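Local coordinates for SusD superfamily protein (Parabacteroides distasonis, PDB 3OTN), which is a SusD-family outer membrane protein that probably binds carbohydrate nutrients at the cell surface, at residues L176-H181 and V185-V190. Residues are numbered along the deposited sequence; the frame is centred on the assembly and turned at random.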
loop_
_atom_site.group_PDB
_atom_site.type_symbol
_atom_site.label_atom_id
_atom_site.label_comp_id
_atom_site.label_asym_id
_atom_site.label_seq_id
_atom_site.Cartn_x
_atom_site.Cartn_y
_atom_site.Cartn_z
ATOM N N LEU A 176 -13.918 3.973 19.174
ATOM C CA LEU A 176 -13.244 2.815 18.560
ATOM C C LEU A 176 -12.194 2.169 19.433
ATOM O O LEU A 176 -11.374 2.880 20.010
ATOM C CB LEU A 176 -12.492 3.218 17.266
ATOM C CG LEU A 176 -13.116 3.255 15.900
ATOM C CD1 LEU A 176 -12.018 3.746 14.892
ATOM C CD2 LEU A 176 -13.644 1.875 15.545
ATOM N N ALA A 177 -12.147 0.828 19.448
ATOM C CA ALA A 177 -11.102 0.095 20.168
ATOM C C ALA A 177 -9.745 0.458 19.598
ATOM O O ALA A 177 -9.660 0.725 18.394
ATOM C CB ALA A 177 -11.320 -1.426 20.025
ATOM N N PHE A 178 -8.674 0.449 20.407
ATOM C CA PHE A 178 -7.358 0.829 19.863
ATOM C C PHE A 178 -6.789 -0.181 18.878
ATOM O O PHE A 178 -6.149 0.203 17.900
ATOM C CB PHE A 178 -6.301 1.177 20.938
ATOM C CG PHE A 178 -5.188 2.077 20.403
ATOM C CD1 PHE A 178 -4.102 1.542 19.697
ATOM C CD2 PHE A 178 -5.268 3.474 20.558
ATOM C CE1 PHE A 178 -3.106 2.371 19.177
ATOM C CE2 PHE A 178 -4.280 4.308 20.033
ATOM C CZ PHE A 178 -3.203 3.749 19.338
ATOM N N SER A 179 -6.996 -1.472 19.139
ATOM C CA SER A 179 -6.517 -2.520 18.263
ATOM C C SER A 179 -7.628 -3.531 18.024
ATOM O O SER A 179 -8.600 -3.577 18.778
ATOM C CB SER A 179 -5.290 -3.199 18.854
ATOM O OG SER A 179 -5.604 -3.850 20.074
ATOM N N ASP A 180 -7.502 -4.285 16.938
ATOM C CA ASP A 180 -8.428 -5.366 16.626
ATOM C C ASP A 180 -7.701 -6.433 15.843
ATOM O O ASP A 180 -7.093 -6.134 14.790
ATOM C CB ASP A 180 -9.617 -4.816 15.838
ATOM C CG ASP A 180 -10.710 -5.838 15.637
ATOM O OD1 ASP A 180 -10.581 -6.715 14.769
ATOM O OD2 ASP A 180 -11.754 -5.735 16.277
ATOM N N HIS A 181 -7.863 -7.680 16.254
ATOM C CA HIS A 181 -7.148 -8.839 15.681
ATOM C C HIS A 181 -8.009 -9.685 14.784
ATOM O O HIS A 181 -7.672 -10.831 14.513
ATOM C CB HIS A 181 -6.588 -9.733 16.788
ATOM C CG HIS A 181 -5.319 -9.228 17.380
ATOM N ND1 HIS A 181 -4.488 -10.024 18.140
ATOM C CD2 HIS A 181 -4.734 -8.009 17.325
ATOM C CE1 HIS A 181 -3.450 -9.312 18.538
ATOM N NE2 HIS A 181 -3.575 -8.085 18.058
ATOM N N VAL A 185 -11.513 -2.045 11.477
ATOM C CA VAL A 185 -10.871 -0.762 11.726
ATOM C C VAL A 185 -10.720 -0.548 13.260
ATOM O O VAL A 185 -11.590 -0.936 14.032
ATOM C CB VAL A 185 -11.710 0.382 11.087
ATOM C CG1 VAL A 185 -11.173 1.742 11.479
ATOM C CG2 VAL A 185 -11.737 0.183 9.553
ATOM N N SER A 186 -9.596 0.010 13.687
ATOM C CA SER A 186 -9.295 0.266 15.098
ATOM C C SER A 186 -8.712 1.665 15.187
ATOM O O SER A 186 -8.381 2.255 14.169
ATOM C CB SER A 186 -8.223 -0.717 15.579
ATOM O OG SER A 186 -7.014 -0.573 14.826
HETATM N N MSE A 187 -8.533 2.176 16.398
HETATM C CA MSE A 187 -7.900 3.488 16.542
HETATM C C MSE A 187 -6.466 3.446 16.040
HETATM O O MSE A 187 -5.966 4.437 15.503
HETATM C CB MSE A 187 -7.942 3.972 17.986
HETATM C CG MSE A 187 -7.602 5.425 18.107
HETATM SE SE MSE A 187 -9.111 6.402 17.390
HETATM C CE MSE A 187 -10.345 6.145 18.859
ATOM N N GLY A 188 -5.793 2.307 16.175
ATOM C CA GLY A 188 -4.444 2.189 15.605
ATOM C C GLY A 188 -4.418 2.419 14.088
ATOM O O GLY A 188 -3.513 3.062 13.574
ATOM N N ALA A 189 -5.426 1.900 13.381
ATOM C CA ALA A 189 -5.574 2.108 11.962
ATOM C C ALA A 189 -5.804 3.593 11.653
ATOM O O ALA A 189 -5.192 4.138 10.731
ATOM C CB ALA A 189 -6.762 1.217 11.374
ATOM N N VAL A 190 -6.676 4.235 12.434
ATOM C CA VAL A 190 -6.960 5.658 12.252
ATOM C C VAL A 190 -5.701 6.477 12.450
ATOM O O VAL A 190 -5.437 7.399 11.675
ATOM C CB VAL A 190 -8.047 6.160 13.280
ATOM C CG1 VAL A 190 -8.125 7.688 13.290
ATOM C CG2 VAL A 190 -9.387 5.509 13.003
#
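Ala-177 and Phe-178 hand their carbonyl oxygens to the first turn of helix 187-202, closing a short loop back on the N-terminus of the helix it leads into. Ser-186 is the N-cap, and its OG accepts from Ala-189 N. Right after it, Met-187 N donates to Ala-177 O at 2.7 Å and a nearly straight 167°, while Gly-188 N reaches Phe-178 O, also at 2.7 Å. Two N-H groups that no earlier helical turn could satisfy thus find acceptors in the loop.

The Met-187 side chain, a selenomethionine, can be followed outward from CB. CB lies against Ala-177 O and, 3.7 Å off, Phe-178 CD2; CG, set anti to the backbone N (chi1 -166°), comes near CD2 and CE2 of that ring, the two side chains crossing at about a right angle. Bends at chi2 and chi3 then fold the chain round, bringing CE to 3.6 Å from Leu-176 O and near Leu-176 CB. The Phe-178 ring also has Gly-188 N 3.9 Å from its plane, offset toward the rim, and its side chain touches Ser-226 and Glu-228. With an alanine at Phe-178, the carbonyl bond to Gly-188 could survive, but the Met-187 CB and CG would probably lose their aromatic neighbour and the side chain be freer to turn.

Helix 108-133 covers the apolar end of the contact, Ala-116 and Glu-117 touching Leu-176, and Phe-120 and Met-121 touching Val-185. Leu-176 CD1 itself lies 4.0 Å from Val-185 CG1 and 3.7 Å from Val-190 CG2 in helix 187-202.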